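Flagellar motor switch protein FliG (Helicobacter pylori 26695, PDB 5WUJ) forms part of the flagellar switch complex, which engages chemotaxis proteins such as CheY and motor components that set rotation direction. Local coordinates at residues 63-67 with 81-85; 13-17 with 42-47; 17-21 with 47-53. All blocks are in the same frame, centred on the assembly; numbering follows the deposited sequence.

Contact 1 of 3, residues 63-67 with 81-85; sequences EEFFA and EYARE
Glu85 of helix 79-91 lays its carboxylate against Glu63 and Phe66 of helix 55-71, joining these two helices of the all-helical FliG N-terminal domain. Its CG stands anti to the carbonyl carbon (chi1 -65°), and the chain then runs extended toward helix 55-71. From CB the path leads first to CG, which lies 3.8 Å from Glu63 OE2. Next comes CD, over which the Glu63 carboxylate stacks with the two planes only 19° apart. At the tip both oxygens lie near Phe66 CD2, Glu85 OE1 at 3.6 Å, the ring and carboxylate planes meeting at 58°; they differ in their polar neighbours. Glu85 OE1 accepts a hydrogen bond from a water 2.7 Å away, which also donates to Glu63 O. Glu85 OE2 approaches Glu81 OE1 to 2.7 Å, a separation suggesting that one of the acids is protonated. Beside this polar group the contact is apolar: Phe66 CE2 rests 3.7 Å from Tyr82 CB, and the Tyr82 ring reaches on to Ala67, with CE1 4.0 Å from Ala67 CB. Glu81 OE2 is paired with Arg84 NH1 at 2.8 Å and with a basic side chain of the second protein in the assembly. Three glutamates are thus gathered here, and their closeness would tend to raise their proton affinity, while water and these basic partners probably ease the crowding of negative charge.

Contact 2 of 3, residues 13-17 with 42-47; sequences SEKIA and EISKQI
Ala17 meets Gln46 where the two helices come close, the segment axes passing 8.5 Å apart at -65°. The small Ala17 side chain is consistent with so close an approach: Ala17 CB points at helix 37-50, touching Gln46 CB at 3.5 Å and lying 3.8 Å from Ile47 CG1. Around it the larger side chains are turned in different ways. Ile16 and Ile43 cross obliquely on one flank, branch against end, with Ile16 CG2 3.7 Å from Ile43 CD1; Phe65 of helix 55-71 backs Ile16, and Leu32 of helix 25-32 backs Ile43. On the other flank Glu14 and Gln46 set their flat groups nearly upright to each other, carboxylate and amide planes 78° apart. Gln46 bends at chi2 (-60°), which swings its NE2 back along its own helix to a weak hydrogen bond with Glu42 OE1 at 3.3 Å, an oxygen that also receives Lys45 NZ in a salt bridge. The amide OE1 is left facing Glu14, whose OE2 stays 3.7 Å from it, while Glu14 OE1 accepts from the backbone N of Ser11, as in the glutamate half of a capping box. Ser13 OG touches both Glu42 CG, at 3.5 Å, and Gln46 CG, and has no hydrogen-bonding partner in the model. The hydrogen bonds and the salt bridge named here stay on one side of the contact, so the joining of helices 12-23 and 37-50 probably rests mainly on van der Waals packing of Ala17, Ile16, Ile43 and Ile47, at the cost of one buried hydroxyl.

Contact 3 of 3, residues 17-21 with 47-53; sequences AILLI and IVQLNGT
Ile21 and Ile18 of helix 12-23 pack against the C-terminal end of helix 37-50 and the type II beta turn, Leu50 to Thr53, that follows it in the all-helical N-terminal domain of FliG. Apolar contacts carry the interface. Ile18 and Leu50 run nearly perpendicular, with Ile18 CD1 3.8 Å from Leu50 CD1, and Val61 of helix 55-71 also touches Ile18. Ile21 and Ile47 instead lie alongside, pointing opposite ways, Ile21 CG1 coming within 4.0 Å of Ile47 CG2. Leu20 adds a looser touch on Ile47 CD1, and Ala17 CB also meets Ile47.

A second kind of contact sets a methyl against backbone. The CG1 branch of Ile21, anti to the carbonyl carbon (chi1 -69°), carries CD1 onto the end of the opposing helix, 3.7 Å from Ile47 O and equally far from Asn51 N. Ile47 O and Asn51 N are themselves joined by a weak bond, so the methyl sits over this bonded pair. Its other branch, CG2, lies 4.1 Å from Asn51 OD1.

The protein's own polar bonds here serve the turn. Gly52 takes a positive phi (81°), as the third position of a type II turn requires, and its N also makes a weak bond to a glycerol, probably from the crystallisation liquor, that lies beside the Asn51 side chain. Two donors from one residue close the turn on Leu50 O: Thr53 N, at 3.0 Å, and Thr53 OG1, which approaches in the carbonyl plane on a lone pair at 2.7 Å, with a C=O...donor angle of 131°.

How the contacts relate
From the N terminus, helix 12-23 supplies the first segments of contacts 2 and 3 in succession. The chain then passes through helix 25-32 and returns as helix 37-50, closing both loops, with the later segments meeting in the same order; the two contacts therefore cross rather than nest, sharing Ala17 and Ile47. Contact 1 comes afterwards in series, closing a short loop between helices 55-71 and 79-91 on the opposite side of the chain's centre from contacts 2 and 3. Helix 55-71 joins the two regions: while one side faces contact 1, Phe65 packs on Ile16 and Leu19, and Glu64 forms a salt bridge with Lys15. A second protein touches residues of all three contacts.

Contact 1 of 3, residues 63-67 with 81-85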
ATOM      1  N   GLU B  63       2.142  -3.348   0.416  1.00 17.62           N
ATOM      2  CA  GLU B  63       1.613  -4.708   0.414  1.00 29.83           C
ATOM      3  C   GLU B  63       0.354  -4.798   1.262  1.00 26.26           C
ATOM      4  O   GLU B  63      -0.585  -5.534   0.927  1.00 23.88           O
ATOM      5  CB  GLU B  63       2.663  -5.689   0.930  1.00 24.17           C
ATOM      6  CG  GLU B  63       3.758  -6.017  -0.062  1.00 41.54           C
ATOM      7  CD  GLU B  63       4.491  -7.295   0.312  1.00 56.57           C
ATOM      8  OE1 GLU B  63       4.258  -7.801   1.438  1.00 58.00           O
ATOM      9  OE2 GLU B  63       5.284  -7.796  -0.520  1.00 62.99           O
ATOM     10  N   GLU B  64       0.333  -4.074   2.379  1.00 22.32           N
ATOM     11  CA  GLU B  64      -0.855  -4.059   3.221  1.00 26.91           C
ATOM     12  C   GLU B  64      -2.040  -3.466   2.466  1.00 22.09           C
ATOM     13  O   GLU B  64      -3.144  -4.027   2.478  1.00 22.25           O
ATOM     14  CB  GLU B  64      -0.556  -3.276   4.498  1.00 31.01           C
ATOM     15  CG  GLU B  64      -1.654  -3.268   5.532  1.00 40.22           C
ATOM     16  CD  GLU B  64      -1.209  -2.600   6.832  1.00 53.82           C
ATOM     17  OE1 GLU B  64      -2.076  -2.040   7.535  1.00 62.26           O
ATOM     18  OE2 GLU B  64       0.005  -2.626   7.147  1.00 58.51           O
ATOM     19  N   PHE B  65      -1.822  -2.351   1.769  1.00 20.06           N
ATOM     20  CA  PHE B  65      -2.912  -1.731   1.021  1.00 22.78           C
ATOM     21  C   PHE B  65      -3.273  -2.527  -0.225  1.00 29.15           C
ATOM     22  O   PHE B  65      -4.447  -2.563  -0.603  1.00 20.43           O
ATOM     23  CB  PHE B  65      -2.548  -0.305   0.655  1.00 23.33           C
ATOM     24  CG  PHE B  65      -2.852   0.660   1.751  1.00 28.85           C
ATOM     25  CD1 PHE B  65      -4.132   1.152   1.912  1.00 24.69           C
ATOM     26  CD2 PHE B  65      -1.866   1.050   2.640  1.00 29.67           C
ATOM     27  CE1 PHE B  65      -4.429   2.037   2.945  1.00 27.73           C
ATOM     28  CE2 PHE B  65      -2.156   1.944   3.670  1.00 33.37           C
ATOM     29  CZ  PHE B  65      -3.433   2.424   3.825  1.00 27.64           C
ATOM     30  N   PHE B  66      -2.286  -3.178  -0.861  1.00 19.18           N
ATOM     31  CA  PHE B  66      -2.580  -4.092  -1.962  1.00 19.74           C
ATOM     32  C   PHE B  66      -3.586  -5.157  -1.532  1.00 24.78           C
ATOM     33  O   PHE B  66      -4.556  -5.435  -2.248  1.00 23.22           O
ATOM     34  CB  PHE B  66      -1.281  -4.744  -2.460  1.00 19.83           C
ATOM     35  CG  PHE B  66      -1.418  -5.453  -3.766  1.00 26.40           C
ATOM     36  CD1 PHE B  66      -1.762  -4.747  -4.920  1.00 26.01           C
ATOM     37  CD2 PHE B  66      -1.219  -6.816  -3.850  1.00 25.80           C
ATOM     38  CE1 PHE B  66      -1.890  -5.407  -6.141  1.00 32.89           C
ATOM     39  CE2 PHE B  66      -1.351  -7.489  -5.060  1.00 28.62           C
ATOM     40  CZ  PHE B  66      -1.685  -6.783  -6.211  1.00 30.52           C
ATOM     41  N   ALA B  67      -3.392  -5.741  -0.347  1.00 23.07           N
ATOM     42  CA  ALA B  67      -4.325  -6.767   0.105  1.00 26.90           C
ATOM     43  C   ALA B  67      -5.710  -6.180   0.367  1.00 26.87           C
ATOM     44  O   ALA B  67      -6.724  -6.819   0.070  1.00 32.43           O
ATOM     45  CB  ALA B  67      -3.775  -7.459   1.345  1.00 24.48           C
ATOM     46  N   GLU B  81       0.712 -11.903  -8.212  1.00 27.50           N
ATOM     47  CA  GLU B  81       1.516 -11.251  -7.181  1.00 26.89           C
ATOM     48  C   GLU B  81       0.812 -11.264  -5.832  1.00 30.88           C
ATOM     49  O   GLU B  81       1.467 -11.357  -4.785  1.00 26.97           O
ATOM     50  CB  GLU B  81       1.815  -9.811  -7.611  1.00 29.61           C
ATOM     51  CG  GLU B  81       2.493  -8.911  -6.578  1.00 31.72           C
ATOM     52  CD  GLU B  81       3.784  -9.494  -5.995  1.00 37.64           C
ATOM     53  OE1 GLU B  81       4.133  -9.128  -4.849  1.00 39.61           O
ATOM     54  OE2 GLU B  81       4.461 -10.299  -6.678  1.00 37.16           O
ATOM     55  N   TYR B  82      -0.518 -11.151  -5.835  1.00 23.79           N
ATOM     56  CA  TYR B  82      -1.264 -11.263  -4.592  1.00 22.88           C
ATOM     57  C   TYR B  82      -1.121 -12.662  -3.998  1.00 25.87           C
ATOM     58  O   TYR B  82      -0.861 -12.820  -2.794  1.00 24.64           O
ATOM     59  CB  TYR B  82      -2.741 -10.917  -4.838  1.00 24.32           C
ATOM     60  CG  TYR B  82      -3.588 -11.054  -3.599  1.00 36.50           C
ATOM     61  CD1 TYR B  82      -3.287 -10.334  -2.445  1.00 41.90           C
ATOM     62  CD2 TYR B  82      -4.680 -11.915  -3.568  1.00 42.79           C
ATOM     63  CE1 TYR B  82      -4.061 -10.456  -1.297  1.00 39.88           C
ATOM     64  CE2 TYR B  82      -5.455 -12.039  -2.428  1.00 45.20           C
ATOM     65  CZ  TYR B  82      -5.140 -11.309  -1.297  1.00 43.47           C
ATOM     66  OH  TYR B  82      -5.905 -11.439  -0.163  1.00 55.65           O
ATOM     67  N   ALA B  83      -1.309 -13.694  -4.827  1.00 25.62           N
ATOM     68  CA  ALA B  83      -1.057 -15.067  -4.381  1.00 27.99           C
ATOM     69  C   ALA B  83       0.358 -15.222  -3.836  1.00 25.84           C
ATOM     70  O   ALA B  83       0.566 -15.818  -2.768  1.00 26.11           O
ATOM     71  CB  ALA B  83      -1.286 -16.038  -5.538  1.00 23.61           C
ATOM     72  N   ARG B  84       1.341 -14.679  -4.556  1.00 25.00           N
ATOM     73  CA  ARG B  84       2.737 -14.797  -4.143  1.00 27.37           C
ATOM     74  C   ARG B  84       2.956 -14.201  -2.756  1.00 32.68           C
ATOM     75  O   ARG B  84       3.658 -14.788  -1.923  1.00 29.78           O
ATOM     76  CB  ARG B  84       3.619 -14.110  -5.188  1.00 23.34           C
ATOM     77  CG  ARG B  84       5.099 -14.432  -5.139  1.00 26.62           C
ATOM     78  CD  ARG B  84       5.842 -13.632  -6.220  1.00 26.18           C
ATOM     79  NE  ARG B  84       5.687 -14.212  -7.557  1.00 29.79           N
ATOM     80  CZ  ARG B  84       5.074 -13.621  -8.590  1.00 32.61           C
ATOM     81  NH1 ARG B  84       4.539 -12.408  -8.468  1.00 24.79           N
ATOM     82  NH2 ARG B  84       4.995 -14.252  -9.763  1.00 28.06           N
ATOM     83  N   GLU B  85       2.358 -13.034  -2.488  1.00 31.94           N
ATOM     84  CA  GLU B  85       2.463 -12.422  -1.164  1.00 36.42           C
ATOM     85  C   GLU B  85       1.736 -13.244  -0.110  1.00 32.48           C
ATOM     86  O   GLU B  85       2.256 -13.454   0.992  1.00 34.16           O
ATOM     87  CB  GLU B  85       1.896 -11.003  -1.188  1.00 33.35           C
ATOM     88  CG  GLU B  85       2.680 -10.040  -2.055  1.00 34.40           C
ATOM     89  CD  GLU B  85       1.970  -8.699  -2.241  1.00 39.17           C
ATOM     90  OE1 GLU B  85       0.985  -8.428  -1.519  1.00 41.58           O
ATOM     91  OE2 GLU B  85       2.394  -7.922  -3.119  1.00 38.06           O
TER
HETATM   92  O   HOH W   1      -0.696  -8.511   0.605  1.00 34.81           O
HETATM   93  O   HOH W   2       5.806  -7.323  -3.496  1.00 53.97           O

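Contact 2 of 3, residues 13-17 with 42-47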
ATOM      1  N   SER B  13      -3.109   6.519   9.847  1.00 31.60           N
ATOM      2  CA  SER B  13      -2.861   7.794   9.182  1.00 34.54           C
ATOM      3  C   SER B  13      -1.413   7.907   8.715  1.00 26.42           C
ATOM      4  O   SER B  13      -1.140   8.453   7.640  1.00 29.27           O
ATOM      5  CB  SER B  13      -3.232   8.947  10.132  1.00 41.30           C
ATOM      6  OG  SER B  13      -2.441  10.103   9.925  1.00 52.05           O
ATOM      7  N   GLU B  14      -0.470   7.401   9.510  1.00 22.17           N
ATOM      8  CA  GLU B  14       0.932   7.350   9.084  1.00 28.96           C
ATOM      9  C   GLU B  14       1.127   6.424   7.896  1.00 23.35           C
ATOM     10  O   GLU B  14       1.878   6.747   6.965  1.00 23.43           O
ATOM     11  CB  GLU B  14       1.813   6.903  10.246  1.00 25.01           C
ATOM     12  CG  GLU B  14       1.590   7.773  11.477  1.00 34.07           C
ATOM     13  CD  GLU B  14       2.569   7.487  12.568  1.00 51.17           C
ATOM     14  OE1 GLU B  14       2.396   6.468  13.278  1.00 58.57           O
ATOM     15  OE2 GLU B  14       3.507   8.290  12.718  1.00 60.82           O
ATOM     16  N   LYS B  15       0.474   5.260   7.918  1.00 25.33           N
ATOM     17  CA  LYS B  15       0.538   4.349   6.779  1.00 23.92           C
ATOM     18  C   LYS B  15      -0.014   5.008   5.526  1.00 26.67           C
ATOM     19  O   LYS B  15       0.529   4.830   4.429  1.00 21.62           O
ATOM     20  CB  LYS B  15      -0.239   3.074   7.079  1.00 22.05           C
ATOM     21  CG  LYS B  15       0.277   2.291   8.295  1.00 33.52           C
ATOM     22  CD  LYS B  15      -0.209   0.866   8.223  1.00 33.32           C
ATOM     23  CE  LYS B  15       0.149   0.060   9.436  1.00 36.01           C
ATOM     24  NZ  LYS B  15      -1.072  -0.637   9.916  1.00 40.03           N
ATOM     25  N   ILE B  16      -1.085   5.792   5.670  1.00 26.23           N
ATOM     26  CA  ILE B  16      -1.687   6.423   4.497  1.00 21.66           C
ATOM     27  C   ILE B  16      -0.753   7.476   3.918  1.00 19.41           C
ATOM     28  O   ILE B  16      -0.585   7.563   2.700  1.00 22.25           O
ATOM     29  CB  ILE B  16      -3.063   7.006   4.861  1.00 24.19           C
ATOM     30  CG1 ILE B  16      -4.097   5.886   4.999  1.00 29.24           C
ATOM     31  CG2 ILE B  16      -3.499   8.046   3.840  1.00 26.21           C
ATOM     32  CD1 ILE B  16      -5.343   6.303   5.823  1.00 27.46           C
ATOM     33  N   ALA B  17      -0.104   8.276   4.773  1.00 17.95           N
ATOM     34  CA  ALA B  17       0.864   9.248   4.267  1.00 17.25           C
ATOM     35  C   ALA B  17       2.047   8.552   3.610  1.00 22.86           C
ATOM     36  O   ALA B  17       2.543   9.004   2.566  1.00 24.33           O
ATOM     37  CB  ALA B  17       1.346  10.154   5.398  1.00 19.07           C
ATOM     38  N   GLU B  42      -3.990  16.453   8.997  1.00 31.05           N
ATOM     39  CA  GLU B  42      -3.307  15.317   9.609  1.00 39.02           C
ATOM     40  C   GLU B  42      -2.425  14.592   8.598  1.00 36.69           C
ATOM     41  O   GLU B  42      -1.276  14.252   8.900  1.00 28.51           O
ATOM     42  CB  GLU B  42      -4.330  14.358  10.223  1.00 45.43           C
ATOM     43  CG  GLU B  42      -3.708  13.185  10.976  1.00 60.74           C
ATOM     44  CD  GLU B  42      -2.981  13.617  12.239  1.00 82.67           C
ATOM     45  OE1 GLU B  42      -2.057  12.892  12.664  1.00 90.87           O
ATOM     46  OE2 GLU B  42      -3.330  14.680  12.804  1.00 89.35           O
ATOM     47  N   ILE B  43      -2.928  14.375   7.382  1.00 33.99           N
ATOM     48  CA  ILE B  43      -2.167  13.595   6.412  1.00 33.53           C
ATOM     49  C   ILE B  43      -0.974  14.395   5.898  1.00 34.02           C
ATOM     50  O   ILE B  43       0.146  13.874   5.804  1.00 35.00           O
ATOM     51  CB  ILE B  43      -3.099  13.124   5.280  1.00 34.90           C
ATOM     52  CG1 ILE B  43      -3.981  11.990   5.797  1.00 35.57           C
ATOM     53  CG2 ILE B  43      -2.296  12.646   4.077  1.00 37.69           C
ATOM     54  CD1 ILE B  43      -4.888  11.383   4.745  1.00 43.35           C
ATOM     55  N   SER B  44      -1.190  15.680   5.588  1.00 33.49           N
ATOM     56  CA  SER B  44      -0.100  16.572   5.188  1.00 30.31           C
ATOM     57  C   SER B  44       1.005  16.600   6.232  1.00 33.13           C
ATOM     58  O   SER B  44       2.197  16.621   5.891  1.00 35.33           O
ATOM     59  CB  SER B  44      -0.633  17.993   4.975  1.00 29.03           C
ATOM     60  OG  SER B  44      -1.540  18.030   3.892  1.00 38.62           O
ATOM     61  N   LYS B  45       0.622  16.626   7.508  1.00 26.73           N
ATOM     62  CA  LYS B  45       1.608  16.658   8.579  1.00 31.69           C
ATOM     63  C   LYS B  45       2.494  15.418   8.550  1.00 29.36           C
ATOM     64  O   LYS B  45       3.712  15.514   8.739  1.00 27.59           O
ATOM     65  CB  LYS B  45       0.900  16.788   9.925  1.00 30.75           C
ATOM     66  CG  LYS B  45       1.820  16.859  11.124  1.00 42.87           C
ATOM     67  CD  LYS B  45       1.023  17.122  12.399  1.00 52.43           C
ATOM     68  CE  LYS B  45       1.298  16.064  13.456  1.00 64.88           C
ATOM     69  NZ  LYS B  45       0.284  14.974  13.443  1.00 73.60           N
ATOM     70  N   GLN B  46       1.900  14.246   8.308  1.00 25.02           N
ATOM     71  CA  GLN B  46       2.680  13.014   8.313  1.00 32.04           C
ATOM     72  C   GLN B  46       3.516  12.853   7.044  1.00 25.75           C
ATOM     73  O   GLN B  46       4.595  12.255   7.090  1.00 33.51           O
ATOM     74  CB  GLN B  46       1.747  11.817   8.503  1.00 32.26           C
ATOM     75  CG  GLN B  46       0.926  11.856   9.786  1.00 38.67           C
ATOM     76  CD  GLN B  46       1.787  11.891  11.048  1.00 55.06           C
ATOM     77  OE1 GLN B  46       2.973  11.532  11.027  1.00 57.93           O
ATOM     78  NE2 GLN B  46       1.186  12.317  12.158  1.00 57.13           N
ATOM     79  N   ILE B  47       3.043  13.376   5.912  1.00 25.99           N
ATOM     80  CA  ILE B  47       3.847  13.375   4.692  1.00 28.04           C
ATOM     81  C   ILE B  47       5.147  14.128   4.924  1.00 33.80           C
ATOM     82  O   ILE B  47       6.234  13.655   4.569  1.00 38.18           O
ATOM     83  CB  ILE B  47       3.054  13.991   3.527  1.00 27.09           C
ATOM     84  CG1 ILE B  47       1.940  13.046   3.070  1.00 22.36           C
ATOM     85  CG2 ILE B  47       4.001  14.414   2.389  1.00 23.63           C
ATOM     86  CD1 ILE B  47       1.004  13.689   2.035  1.00 29.67           C
TER

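Contact 3 of 3, residues 17-21 with 47-53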
ATOM      1  N   ALA B  17      -0.104   8.276   4.773  1.00 17.95           N
ATOM      2  CA  ALA B  17       0.864   9.248   4.267  1.00 17.25           C
ATOM      3  C   ALA B  17       2.047   8.552   3.610  1.00 22.86           C
ATOM      4  O   ALA B  17       2.543   9.004   2.566  1.00 24.33           O
ATOM      5  CB  ALA B  17       1.346  10.154   5.398  1.00 19.07           C
ATOM      6  N   ILE B  18       2.504   7.436   4.192  1.00 17.18           N
ATOM      7  CA  ILE B  18       3.587   6.685   3.560  1.00 18.07           C
ATOM      8  C   ILE B  18       3.139   6.151   2.200  1.00 18.18           C
ATOM      9  O   ILE B  18       3.892   6.202   1.218  1.00 24.85           O
ATOM     10  CB  ILE B  18       4.087   5.563   4.494  1.00 19.65           C
ATOM     11  CG1 ILE B  18       5.043   6.150   5.541  1.00 27.42           C
ATOM     12  CG2 ILE B  18       4.808   4.480   3.715  1.00 18.14           C
ATOM     13  CD1 ILE B  18       5.068   5.377   6.847  1.00 19.42           C
ATOM     14  N   LEU B  19       1.906   5.649   2.106  1.00 21.65           N
ATOM     15  CA  LEU B  19       1.392   5.277   0.787  1.00 16.58           C
ATOM     16  C   LEU B  19       1.400   6.481  -0.153  1.00 23.07           C
ATOM     17  O   LEU B  19       1.868   6.385  -1.295  1.00 20.92           O
ATOM     18  CB  LEU B  19      -0.018   4.683   0.911  1.00 16.42           C
ATOM     19  CG  LEU B  19      -0.752   4.208  -0.351  1.00 28.17           C
ATOM     20  CD1 LEU B  19      -1.811   3.237   0.065  1.00 29.91           C
ATOM     21  CD2 LEU B  19      -1.409   5.351  -1.119  1.00 26.52           C
ATOM     22  N   LEU B  20       0.901   7.639   0.319  1.00 20.12           N
ATOM     23  CA  LEU B  20       0.802   8.803  -0.561  1.00 20.24           C
ATOM     24  C   LEU B  20       2.173   9.276  -1.031  1.00 22.41           C
ATOM     25  O   LEU B  20       2.361   9.586  -2.216  1.00 22.63           O
ATOM     26  CB  LEU B  20       0.052   9.932   0.135  1.00 18.01           C
ATOM     27  CG  LEU B  20      -1.430   9.585   0.271  1.00 23.47           C
ATOM     28  CD1 LEU B  20      -2.155  10.589   1.160  1.00 24.91           C
ATOM     29  CD2 LEU B  20      -2.087   9.506  -1.118  1.00 18.09           C
ATOM     30  N   ILE B  21       3.142   9.330  -0.123  1.00 20.67           N
ATOM     31  CA  ILE B  21       4.506   9.685  -0.506  1.00 18.69           C
ATOM     32  C   ILE B  21       4.969   8.824  -1.679  1.00 29.22           C
ATOM     33  O   ILE B  21       5.549   9.322  -2.649  1.00 26.96           O
ATOM     34  CB  ILE B  21       5.454   9.537   0.702  1.00 26.71           C
ATOM     35  CG1 ILE B  21       5.183  10.591   1.785  1.00 27.85           C
ATOM     36  CG2 ILE B  21       6.911   9.525   0.247  1.00 28.52           C
ATOM     37  CD1 ILE B  21       5.841  10.272   3.152  1.00 20.77           C
ATOM     38  N   ILE B  47       3.043  13.376   5.912  1.00 25.99           N
ATOM     39  CA  ILE B  47       3.847  13.375   4.692  1.00 28.04           C
ATOM     40  C   ILE B  47       5.147  14.128   4.924  1.00 33.80           C
ATOM     41  O   ILE B  47       6.234  13.655   4.569  1.00 38.18           O
ATOM     42  CB  ILE B  47       3.054  13.991   3.527  1.00 27.09           C
ATOM     43  CG1 ILE B  47       1.940  13.046   3.070  1.00 22.36           C
ATOM     44  CG2 ILE B  47       4.001  14.414   2.389  1.00 23.63           C
ATOM     45  CD1 ILE B  47       1.004  13.689   2.035  1.00 29.67           C
ATOM     46  N   VAL B  48       5.054  15.314   5.534  1.00 27.69           N
ATOM     47  CA  VAL B  48       6.252  16.098   5.820  1.00 25.07           C
ATOM     48  C   VAL B  48       7.126  15.377   6.833  1.00 34.88           C
ATOM     49  O   VAL B  48       8.358  15.396   6.735  1.00 37.45           O
ATOM     50  CB  VAL B  48       5.873  17.507   6.317  1.00 30.69           C
ATOM     51  CG1 VAL B  48       7.116  18.283   6.710  1.00 30.05           C
ATOM     52  CG2 VAL B  48       5.076  18.254   5.250  1.00 36.00           C
ATOM     53  N   GLN B  49       6.507  14.710   7.810  1.00 33.12           N
ATOM     54  CA  GLN B  49       7.286  14.103   8.880  1.00 37.64           C
ATOM     55  C   GLN B  49       7.846  12.734   8.497  1.00 37.84           C
ATOM     56  O   GLN B  49       8.892  12.343   9.022  1.00 33.94           O
ATOM     57  CB  GLN B  49       6.434  14.006  10.152  1.00 41.27           C
ATOM     58  CG  GLN B  49       6.316  15.336  10.901  1.00 56.87           C
ATOM     59  CD  GLN B  49       5.307  15.314  12.050  1.00 62.95           C
ATOM     60  OE1 GLN B  49       4.431  14.447  12.117  1.00 60.82           O
ATOM     61  NE2 GLN B  49       5.424  16.288  12.957  1.00 60.61           N
ATOM     62  N   LEU B  50       7.183  11.994   7.594  1.00 35.50           N
ATOM     63  CA  LEU B  50       7.638  10.662   7.198  1.00 36.68           C
ATOM     64  C   LEU B  50       8.372  10.638   5.858  1.00 34.33           C
ATOM     65  O   LEU B  50       8.765   9.559   5.411  1.00 35.41           O
ATOM     66  CB  LEU B  50       6.460   9.684   7.162  1.00 30.58           C
ATOM     67  CG  LEU B  50       5.778   9.527   8.518  1.00 29.08           C
ATOM     68  CD1 LEU B  50       4.460   8.817   8.393  1.00 28.69           C
ATOM     69  CD2 LEU B  50       6.702   8.796   9.491  1.00 32.18           C
ATOM     70  N   ASN B  51       8.556  11.788   5.210  1.00 31.35           N
ATOM     71  CA  ASN B  51       9.436  11.874   4.053  1.00 41.55           C
ATOM     72  C   ASN B  51      10.750  11.172   4.352  1.00 45.40           C
ATOM     73  O   ASN B  51      11.380  11.420   5.383  1.00 46.43           O
ATOM     74  CB  ASN B  51       9.709  13.340   3.692  1.00 37.87           C
ATOM     75  CG  ASN B  51       9.219  13.708   2.298  1.00 52.52           C
ATOM     76  OD1 ASN B  51       9.028  12.843   1.441  1.00 61.46           O
ATOM     77  ND2 ASN B  51       9.020  15.005   2.063  1.00 57.73           N
ATOM     78  N   GLY B  52      11.158  10.284   3.457  1.00 43.50           N
ATOM     79  CA  GLY B  52      12.400   9.570   3.690  1.00 49.98           C
ATOM     80  C   GLY B  52      12.311   8.381   4.623  1.00 48.19           C
ATOM     81  O   GLY B  52      13.342   7.931   5.129  1.00 46.02           O
ATOM     82  N   THR B  53      11.114   7.853   4.871  1.00 42.17           N
ATOM     83  CA  THR B  53      10.997   6.551   5.520  1.00 38.11           C
ATOM     84  C   THR B  53      11.749   5.491   4.715  1.00 38.20           C
ATOM     85  O   THR B  53      11.899   5.605   3.494  1.00 42.39           O
ATOM     86  CB  THR B  53       9.517   6.186   5.666  1.00 39.77           C
ATOM     87  OG1 THR B  53       8.882   7.135   6.534  1.00 44.74           O
ATOM     88  CG2 THR B  53       9.317   4.770   6.220  1.00 37.90           C
TER